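Local coordinates for dTDP-glucose 4,6-dehydratase (Klebsiella pneumoniae, PDB 5U4Q), which probably catalyses the NAD-dependent dehydration of dTDP-glucose to its 4-keto-6-deoxy form, or a related change to a nucleotide sugar, at residues 85-89 with 100-105; 109-114 with 164-168. All coordinates share one frame; numbering follows the deposited sequence.

Interaction 1 (85-89 with 100-105); sequences LAAQA and AYADAN. With NAD (nicotinamide-adenine-dinucleotide), chain C.
Gln88 lies against helix 98-118 along nearly its whole length. Its CB packs beside Tyr101 CD1 (3.8 Å), and CG then sits over one face of the Tyr101 ring, 3.7 Å from the centroid and toward the rim, in a CH-pi contact. With CG anti to the backbone N (chi1 -179°), the chain runs outward to the helix; a bend at chi2 (71°) then lifts CD off the ring face and lays it on the methyl of Ala100, with Gln88 OE1 3.5 Å from Ala100 CB. The amide stands almost perpendicular to the tyrosine ring.

The backbone of Gln88 is held by Asn105, one turn further along the helix from Tyr101. The Asn105 amide meets it with both ends: OD1 accepts from Gln88 N (3.0 Å) and ND2 donates to Gln88 O (3.1 Å), each bond in the plane of the carbonyl involved. This fixes the flip of Asn105, and Thr157 OG1 bonds to ND2 as well. A water joins Ala86 O to Ala104 O.

The loop so held lines the dinucleotide site: NAD O3D donates to Leu85 O (2.8 Å), and Ala104 CB approaches the adenine amino group N6A. It leaves strand 81-84 between helix 14-25, which packs on Leu85, and helix 153-172, whose Tyr154 and Lys158, spaced as in the YxxxK motif of short-chain dehydrogenases, touch Ala89 and Ala87.

Interaction 2 (109-114 with 164-168); sequences YLNILE and MAHTY
Glu114 OE2 is gripped by two groups, the hydroxyl of Tyr168 across the contact and Arg117 in a salt bridge. Tyr168 OH donates to it over 2.7 Å, coming in on the anti side of the carboxylate and 26° out of its plane, and the ring stands nearly square to the carboxylate. The other oxygen, OE1, bonds to His118, so both oxygens of this buried acid have partners; the nearby arginine would be expected to help keep it ionised.

The bond sits at one end of a greasy seam. Leu113 CB lies over one face of the Tyr168 ring, 3.9 Å from the centroid, as a CH-pi contact, while Leu110 CD1 comes up to the hydroxyl end (3.5 Å from OH). With CG of Leu113 beside its backbone N (chi1 -69°), CD1 reaches across to Met164 CB at 3.6 Å. Met164 is a selenomethionine modelled in two conformers; in one of them its CE methyl rests on Leu110 CB (3.9 Å) and at the edge of the Tyr109 ring, a contact less certain because it holds for that conformer alone. Beyond it, Tyr109 slides past in the opposite direction and sets OH 3.4 Å from Ala165 CB. That hydroxyl is buried without a hydrogen-bond partner in the model, and its ring makes an edge-to-face contact with Tyr126 of strand 123-129.

Segments 109-114 of helix 98-118 and 164-168 of helix 153-172 run nearly parallel, their axes 18° apart and 10.8 Å at closest approach, a wide gap that the aromatic and long aliphatic side chains fill. Asn111 and His166 bond to Tyr99 and Pro150 of the second subunit. Such a pair of parallel helices on one side of the Rossmann sheet is a feature of extended short-chain dehydrogenases, which commonly dimerise through it.

Overall arrangement
Helix 98-118 serves both interactions, which follow one another along it with centres about 14 Å apart. Interaction 1, toward its start, is partly buried and ties the helix to the loop after strand 81-84; it combines an asparagine amide paired with backbone and a glutamine chain laid on a tyrosine face, with alanines lying against the cofactor. Interaction 2 is wholly buried and joins the same helix to helix 153-172 by large aromatic and aliphatic side chains, with a single polar bond across it. Helix 153-172 also reaches interaction 1, through its Tyr154 and Lys158. Both contacts have residues facing the second subunit, whereas the direct NAD contacts belong to 85-89 with 100-105.

Interaction 1 (85-89 with 100-105)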
ATOM      1  N   LEU A  85       9.818  12.146  -5.611  1.00 14.54           N
ATOM      2  CA  LEU A  85       9.736  12.724  -4.264  1.00 16.00           C
ATOM      3  C   LEU A  85       8.356  13.305  -3.947  1.00 16.04           C
ATOM      4  O   LEU A  85       8.005  13.467  -2.785  1.00 18.38           O
ATOM      5  CB  LEU A  85      10.819  13.779  -4.089  1.00 16.42           C
ATOM      6  CG  LEU A  85      12.246  13.258  -4.252  1.00 17.42           C
ATOM      7  CD1 LEU A  85      13.239  14.392  -4.481  1.00 19.44           C
ATOM      8  CD2 LEU A  85      12.676  12.381  -3.088  1.00 19.13           C
ATOM      9  N   ALA A  86       7.548  13.601  -4.957  1.00 15.22           N
ATOM     10  CA  ALA A  86       6.227  14.174  -4.741  1.00 15.17           C
ATOM     11  C   ALA A  86       5.331  13.206  -3.974  1.00 16.69           C
ATOM     12  O   ALA A  86       5.221  12.030  -4.339  1.00 17.06           O
ATOM     13  CB  ALA A  86       5.574  14.544  -6.061  1.00 15.15           C
ATOM     14  N   ALA A  87       4.702  13.727  -2.928  1.00 17.47           N
ATOM     15  CA  ALA A  87       3.797  12.962  -2.079  1.00 18.14           C
ATOM     16  C   ALA A  87       3.157  13.881  -1.065  1.00 19.37           C
ATOM     17  O   ALA A  87       3.643  14.989  -0.809  1.00 19.07           O
ATOM     18  CB  ALA A  87       4.524  11.843  -1.340  1.00 18.66           C
ATOM     19  N   GLN A  88       2.070  13.370  -0.504  1.00 21.78           N
ATOM     20  CA  GLN A  88       1.358  13.953   0.591  1.00 27.16           C
ATOM     21  C   GLN A  88       2.049  13.386   1.806  1.00 28.68           C
ATOM     22  O   GLN A  88       2.120  12.164   1.956  1.00 28.33           O
ATOM     23  CB  GLN A  88      -0.095  13.457   0.569  1.00 30.00           C
ATOM     24  CG  GLN A  88      -0.977  14.007   1.667  1.00 37.21           C
ATOM     25  CD  GLN A  88      -1.293  15.469   1.484  1.00 41.93           C
ATOM     26  OE1 GLN A  88      -1.353  15.978   0.355  1.00 44.48           O
ATOM     27  NE2 GLN A  88      -1.525  16.156   2.591  1.00 47.53           N
ATOM     28  N   ALA A  89       2.583  14.253   2.654  1.00 30.86           N
ATOM     29  CA  ALA A  89       3.325  13.819   3.841  1.00 34.50           C
ATOM     30  C   ALA A  89       3.164  14.865   4.915  1.00 36.70           C
ATOM     31  O   ALA A  89       3.509  16.018   4.679  1.00 40.33           O
ATOM     32  CB  ALA A  89       4.802  13.648   3.495  1.00 34.93           C
ATOM     33  N   ALA A 100      -6.129  12.640  -0.108  1.00 34.94           N
ATOM     34  CA  ALA A 100      -4.877  13.183  -0.665  1.00 36.45           C
ATOM     35  C   ALA A 100      -3.764  12.127  -0.708  1.00 35.64           C
ATOM     36  O   ALA A 100      -2.984  12.056  -1.667  1.00 34.23           O
ATOM     37  CB  ALA A 100      -4.412  14.377   0.161  1.00 38.31           C
ATOM     38  N   TYR A 101      -3.692  11.303   0.330  1.00 34.25           N
ATOM     39  CA  TYR A 101      -2.699  10.239   0.393  1.00 30.94           C
ATOM     40  C   TYR A 101      -2.963   9.220  -0.686  1.00 31.92           C
ATOM     41  O   TYR A 101      -2.040   8.735  -1.340  1.00 30.83           O
ATOM     42  CB  TYR A 101      -2.716   9.534   1.759  1.00 30.29           C
ATOM     43  CG  TYR A 101      -2.177  10.372   2.892  1.00 30.25           C
ATOM     44  CD1 TYR A 101      -0.825  10.649   2.982  1.00 33.87           C
ATOM     45  CD2 TYR A 101      -3.020  10.876   3.878  1.00 36.26           C
ATOM     46  CE1 TYR A 101      -0.320  11.416   4.017  1.00 33.97           C
ATOM     47  CE2 TYR A 101      -2.529  11.648   4.919  1.00 36.94           C
ATOM     48  CZ  TYR A 101      -1.179  11.911   4.984  1.00 32.23           C
ATOM     49  OH  TYR A 101      -0.680  12.671   6.001  1.00 40.98           O
ATOM     50  N   ALA A 102      -4.224   8.891  -0.877  1.00 25.19           N
ATOM     51  CA  ALA A 102      -4.583   7.923  -1.895  1.00 29.11           C
ATOM     52  C   ALA A 102      -4.268   8.474  -3.255  1.00 29.81           C
ATOM     53  O   ALA A 102      -3.649   7.807  -4.083  1.00 29.15           O
ATOM     54  CB  ALA A 102      -6.059   7.567  -1.797  1.00 29.48           C
ATOM     55  N   ASP A 103      -4.681   9.708  -3.493  1.00 24.42           N
ATOM     56  CA  ASP A 103      -4.435  10.327  -4.790  1.00 27.39           C
ATOM     57  C   ASP A 103      -2.959  10.464  -5.127  1.00 23.82           C
ATOM     58  O   ASP A 103      -2.506  10.049  -6.187  1.00 25.84           O
ATOM     59  CB  ASP A 103      -5.082  11.725  -4.860  1.00 29.25           C
ATOM     60  CG  ASP A 103      -6.572  11.674  -5.098  1.00 34.60           C
ATOM     61  OD1 ASP A 103      -7.052  10.709  -5.723  1.00 37.65           O
ATOM     62  OD2 ASP A 103      -7.272  12.621  -4.681  1.00 38.31           O
ATOM     63  N   ALA A 104      -2.216  11.087  -4.247  1.00 23.66           N
ATOM     64  CA  ALA A 104      -0.827  11.363  -4.539  1.00 21.20           C
ATOM     65  C   ALA A 104       0.045  10.150  -4.348  1.00 20.48           C
ATOM     66  O   ALA A 104       0.985   9.915  -5.139  1.00 19.29           O
ATOM     67  CB  ALA A 104      -0.318  12.472  -3.639  1.00 23.36           C
ATOM     68  N   ASN A 105      -0.242   9.381  -3.300  1.00 17.16           N
ATOM     69  CA  ASN A 105       0.670   8.318  -2.917  1.00 16.70           C
ATOM     70  C   ASN A 105       0.340   6.928  -3.430  1.00 15.98           C
ATOM     71  O   ASN A 105       1.222   6.085  -3.454  1.00 18.37           O
ATOM     72  CB  ASN A 105       0.850   8.238  -1.393  1.00 19.38           C
ATOM     73  CG  ASN A 105       1.391   9.522  -0.771  1.00 19.15           C
ATOM     74  OD1 ASN A 105       1.514  10.573  -1.424  1.00 20.94           O
ATOM     75  ND2 ASN A 105       1.677   9.456   0.539  1.00 21.94           N
TER
HETATM   76  PA  NAD C 401       7.611  18.841   0.424  1.00 17.91           P
HETATM   77  O1A NAD C 401       8.439  20.045   0.655  1.00 16.08           O
HETATM   78  O2A NAD C 401       6.145  18.823   0.808  1.00 17.99           O
HETATM   79  O5B NAD C 401       7.773  18.439  -1.134  1.00 17.16           O
HETATM   80  C5B NAD C 401       6.900  17.564  -1.837  1.00 16.57           C
HETATM   81  C4B NAD C 401       6.394  18.297  -3.068  1.00 16.61           C
HETATM   82  O4B NAD C 401       5.477  17.377  -3.690  1.00 16.29           O
HETATM   83  C3B NAD C 401       5.636  19.578  -2.750  1.00 16.36           C
HETATM   84  O3B NAD C 401       6.219  20.767  -3.306  1.00 17.59           O
HETATM   85  C2B NAD C 401       4.233  19.282  -3.281  1.00 16.36           C
HETATM   86  O2B NAD C 401       3.598  20.429  -3.880  1.00 17.62           O
HETATM   87  C1B NAD C 401       4.428  18.122  -4.256  1.00 16.37           C
HETATM   88  N9A NAD C 401       3.231  17.279  -4.414  1.00 16.30           N
HETATM   89  C8A NAD C 401       2.489  16.724  -3.429  1.00 16.67           C
HETATM   90  N7A NAD C 401       1.462  16.046  -3.947  1.00 18.80           N
HETATM   91  C5A NAD C 401       1.552  16.146  -5.283  1.00 15.92           C
HETATM   92  C6A NAD C 401       0.737  15.682  -6.425  1.00 16.15           C
HETATM   93  N6A NAD C 401      -0.354  14.948  -6.258  1.00 19.08           N
HETATM   94  N1A NAD C 401       1.170  16.027  -7.638  1.00 16.71           N
HETATM   95  C2A NAD C 401       2.261  16.776  -7.855  1.00 16.58           C
HETATM   96  N3A NAD C 401       3.035  17.258  -6.861  1.00 16.60           N
HETATM   97  C4A NAD C 401       2.704  16.961  -5.576  1.00 16.64           C
HETATM   98  O3  NAD C 401       8.215  17.552   1.182  1.00 17.61           O
HETATM   99  PN  NAD C 401       9.714  16.966   1.159  1.00 17.13           P
HETATM  100  O1N NAD C 401      10.567  17.603   0.142  1.00 16.23           O
HETATM  101  O2N NAD C 401      10.103  16.899   2.635  1.00 20.10           O
HETATM  102  O5D NAD C 401       9.370  15.471   0.724  1.00 21.16           O
HETATM  103  C5D NAD C 401       9.908  14.797  -0.410  1.00 18.28           C
HETATM  104  C4D NAD C 401       9.611  13.320  -0.213  1.00 17.32           C
HETATM  105  O4D NAD C 401      10.424  12.800   0.864  1.00 18.57           O
HETATM  106  C3D NAD C 401       8.180  12.919   0.127  1.00 17.87           C
HETATM  107  O3D NAD C 401       7.879  11.722  -0.592  1.00 18.04           O
HETATM  108  C2D NAD C 401       8.210  12.589   1.601  1.00 18.27           C
HETATM  109  O2D NAD C 401       7.240  11.593   1.986  1.00 22.06           O
HETATM  110  C1D NAD C 401       9.624  12.081   1.795  1.00 18.44           C
HETATM  111  N1N NAD C 401      10.131  12.319   3.160  1.00 19.57           N
HETATM  112  C2N NAD C 401      10.617  13.514   3.567  1.00 19.57           C
HETATM  113  C3N NAD C 401      11.094  13.704   4.876  1.00 20.79           C
HETATM  114  C7N NAD C 401      11.657  15.027   5.412  1.00 23.23           C
HETATM  115  O7N NAD C 401      12.206  15.049   6.524  1.00 24.20           O
HETATM  116  N7N NAD C 401      11.551  16.193   4.753  1.00 22.97           N
HETATM  117  C4N NAD C 401      11.029  12.654   5.764  1.00 19.67           C
HETATM  118  C5N NAD C 401      10.515  11.437   5.337  1.00 20.64           C
HETATM  119  C6N NAD C 401      10.047  11.288   4.036  1.00 19.86           C
HETATM  120  O   HOH W   1       3.740   9.657  -4.429  1.00 22.86           O

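Interaction 2 (109-114 with 164-168)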
ATOM      1  N   TYR A 109       1.599   7.097  -7.619  1.00 13.34           N
ATOM      2  CA  TYR A 109       2.759   6.213  -7.693  1.00 13.27           C
ATOM      3  C   TYR A 109       2.575   5.244  -8.864  1.00 14.46           C
ATOM      4  O   TYR A 109       3.531   4.936  -9.571  1.00 13.46           O
ATOM      5  CB  TYR A 109       3.001   5.482  -6.360  1.00 13.21           C
ATOM      6  CG  TYR A 109       4.359   4.792  -6.332  1.00 13.44           C
ATOM      7  CD1 TYR A 109       5.512   5.520  -6.187  1.00 15.10           C
ATOM      8  CD2 TYR A 109       4.478   3.426  -6.493  1.00 12.64           C
ATOM      9  CE1 TYR A 109       6.768   4.900  -6.212  1.00 15.70           C
ATOM     10  CE2 TYR A 109       5.698   2.803  -6.521  1.00 13.17           C
ATOM     11  CZ  TYR A 109       6.849   3.536  -6.357  1.00 13.51           C
ATOM     12  OH  TYR A 109       8.077   2.915  -6.392  1.00 14.26           O
ATOM     13  N   LEU A 110       1.353   4.761  -9.079  1.00 13.35           N
ATOM     14  CA  LEU A 110       1.103   3.888 -10.223  1.00 14.25           C
ATOM     15  C   LEU A 110       1.388   4.623 -11.530  1.00 15.00           C
ATOM     16  O   LEU A 110       1.977   4.028 -12.423  1.00 14.52           O
ATOM     17  CB  LEU A 110      -0.320   3.346 -10.231  1.00 15.52           C
ATOM     18  CG  LEU A 110      -0.634   2.372 -11.384  1.00 16.68           C
ATOM     19  CD1 LEU A 110       0.303   1.176 -11.447  1.00 17.97           C
ATOM     20  CD2 LEU A 110      -2.090   1.926 -11.318  1.00 19.83           C
ATOM     21  N   ASN A 111       0.990   5.900 -11.637  1.00 13.86           N
ATOM     22  CA  ASN A 111       1.285   6.670 -12.872  1.00 14.74           C
ATOM     23  C   ASN A 111       2.787   6.741 -13.109  1.00 15.03           C
ATOM     24  O   ASN A 111       3.247   6.630 -14.244  1.00 16.13           O
ATOM     25  CB  ASN A 111       0.626   8.054 -12.841  1.00 15.47           C
ATOM     26  CG  ASN A 111      -0.883   7.960 -12.891  1.00 17.46           C
ATOM     27  OD1 ASN A 111      -1.416   6.946 -13.356  1.00 22.56           O
ATOM     28  ND2 ASN A 111      -1.585   8.975 -12.390  1.00 17.69           N
ATOM     29  N   ILE A 112       3.563   6.944 -12.048  1.00 14.27           N
ATOM     30  CA  ILE A 112       5.013   6.930 -12.162  1.00 14.43           C
ATOM     31  C   ILE A 112       5.495   5.555 -12.681  1.00 14.46           C
ATOM     32  O   ILE A 112       6.333   5.498 -13.603  1.00 14.09           O
ATOM     33  CB  ILE A 112       5.693   7.233 -10.788  1.00 14.64           C
ATOM     34  CG1 ILE A 112       5.472   8.683 -10.363  1.00 16.22           C
ATOM     35  CG2 ILE A 112       7.187   6.899 -10.777  1.00 16.15           C
ATOM     36  CD1 ILE A 112       6.303   9.697 -11.094  1.00 16.10           C
ATOM     37  N   LEU A 113       5.012   4.463 -12.072  1.00 13.20           N
ATOM     38  CA  LEU A 113       5.462   3.123 -12.470  1.00 13.42           C
ATOM     39  C   LEU A 113       5.111   2.823 -13.924  1.00 13.47           C
ATOM     40  O   LEU A 113       5.933   2.282 -14.655  1.00 14.92           O
ATOM     41  CB  LEU A 113       4.899   2.057 -11.548  1.00 14.02           C
ATOM     42  CG  LEU A 113       5.432   2.029 -10.111  1.00 13.73           C
ATOM     43  CD1 LEU A 113       4.616   1.037  -9.284  1.00 14.68           C
ATOM     44  CD2 LEU A 113       6.894   1.670 -10.089  1.00 14.92           C
ATOM     45  N   GLU A 114       3.896   3.199 -14.313  1.00 14.25           N
ATOM     46  CA  GLU A 114       3.449   3.001 -15.705  1.00 15.76           C
ATOM     47  C   GLU A 114       4.316   3.772 -16.670  1.00 15.96           C
ATOM     48  O   GLU A 114       4.696   3.243 -17.729  1.00 16.09           O
ATOM     49  CB  GLU A 114       1.974   3.341 -15.856  1.00 16.49           C
ATOM     50  CG  GLU A 114       1.075   2.208 -15.389  1.00 17.41           C
ATOM     51  CD  GLU A 114       1.131   1.007 -16.326  1.00 18.04           C
ATOM     52  OE1 GLU A 114       0.602   1.168 -17.447  1.00 20.23           O
ATOM     53  OE2 GLU A 114       1.653  -0.065 -15.960  1.00 17.55           O
HETATM   54  N   MSE A 164       4.556  -2.140  -4.746  0.65 12.56           N
HETATM   55  CA  MSE A 164       4.291  -1.877  -6.152  0.65 12.96           C
HETATM   56  C   MSE A 164       5.595  -1.840  -6.931  0.65 12.89           C
HETATM   57  O   MSE A 164       5.683  -2.388  -8.030  0.65 13.34           O
HETATM   58  CB  MSE A 164       3.461  -0.588  -6.283  0.65 12.87           C
HETATM   59  CG  MSE A 164       2.089  -0.751  -5.614  0.65 12.97           C
HETATM   60 SE   MSE A 164       1.236   0.981  -5.178  0.65 13.64          SE
HETATM   61  CE  MSE A 164       0.865   1.625  -6.989  0.65 14.26           C
ATOM     62  N   ALA A 165       6.626  -1.204  -6.368  1.00 13.43           N
ATOM     63  CA  ALA A 165       7.949  -1.168  -6.997  1.00 12.64           C
ATOM     64  C   ALA A 165       8.466  -2.603  -7.201  1.00 13.62           C
ATOM     65  O   ALA A 165       8.968  -2.940  -8.291  1.00 13.20           O
ATOM     66  CB  ALA A 165       8.949  -0.361  -6.168  1.00 12.32           C
ATOM     67  N   HIS A 166       8.285  -3.439  -6.194  1.00 13.10           N
ATOM     68  CA  HIS A 166       8.765  -4.830  -6.300  1.00 13.35           C
ATOM     69  C   HIS A 166       8.108  -5.524  -7.493  1.00 13.96           C
ATOM     70  O   HIS A 166       8.790  -6.169  -8.307  1.00 13.79           O
ATOM     71  CB  HIS A 166       8.479  -5.646  -5.064  1.00 13.53           C
ATOM     72  CG  HIS A 166       9.052  -7.010  -5.168  1.00 13.51           C
ATOM     73  ND1 HIS A 166       8.332  -8.097  -5.630  1.00 13.84           N
ATOM     74  CD2 HIS A 166      10.329  -7.435  -5.014  1.00 15.06           C
ATOM     75  CE1 HIS A 166       9.145  -9.135  -5.733  1.00 16.06           C
ATOM     76  NE2 HIS A 166      10.356  -8.768  -5.348  1.00 15.39           N
ATOM     77  N   THR A 167       6.781  -5.392  -7.606  0.70 14.09           N
ATOM     78  CA  THR A 167       6.072  -6.031  -8.725  0.70 14.68           C
ATOM     79  C   THR A 167       6.513  -5.518 -10.107  0.70 15.15           C
ATOM     80  O   THR A 167       6.628  -6.292 -11.038  0.70 15.82           O
ATOM     81  CB  THR A 167       4.515  -5.910  -8.634  0.70 16.28           C
ATOM     82  OG1 THR A 167       4.108  -4.576  -8.923  0.70 19.94           O
ATOM     83  CG2 THR A 167       3.991  -6.311  -7.313  0.70 16.05           C
ATOM     84  N   TYR A 168       6.774  -4.225 -10.241  1.00 13.79           N
ATOM     85  CA  TYR A 168       7.215  -3.668 -11.513  1.00 14.14           C
ATOM     86  C   TYR A 168       8.657  -4.075 -11.840  1.00 14.45           C
ATOM     87  O   TYR A 168       8.984  -4.329 -13.019  1.00 14.51           O
ATOM     88  CB  TYR A 168       6.962  -2.149 -11.554  1.00 13.80           C
ATOM     89  CG  TYR A 168       5.577  -1.849 -12.063  1.00 15.42           C
ATOM     90  CD1 TYR A 168       4.452  -2.312 -11.400  1.00 16.25           C
ATOM     91  CD2 TYR A 168       5.392  -1.150 -13.243  1.00 14.43           C
ATOM     92  CE1 TYR A 168       3.175  -2.099 -11.911  1.00 15.35           C
ATOM     93  CE2 TYR A 168       4.119  -0.906 -13.742  1.00 13.70           C
ATOM     94  CZ  TYR A 168       3.019  -1.403 -13.081  1.00 14.25           C
ATOM     95  OH  TYR A 168       1.739  -1.210 -13.567  1.00 16.56           O
TER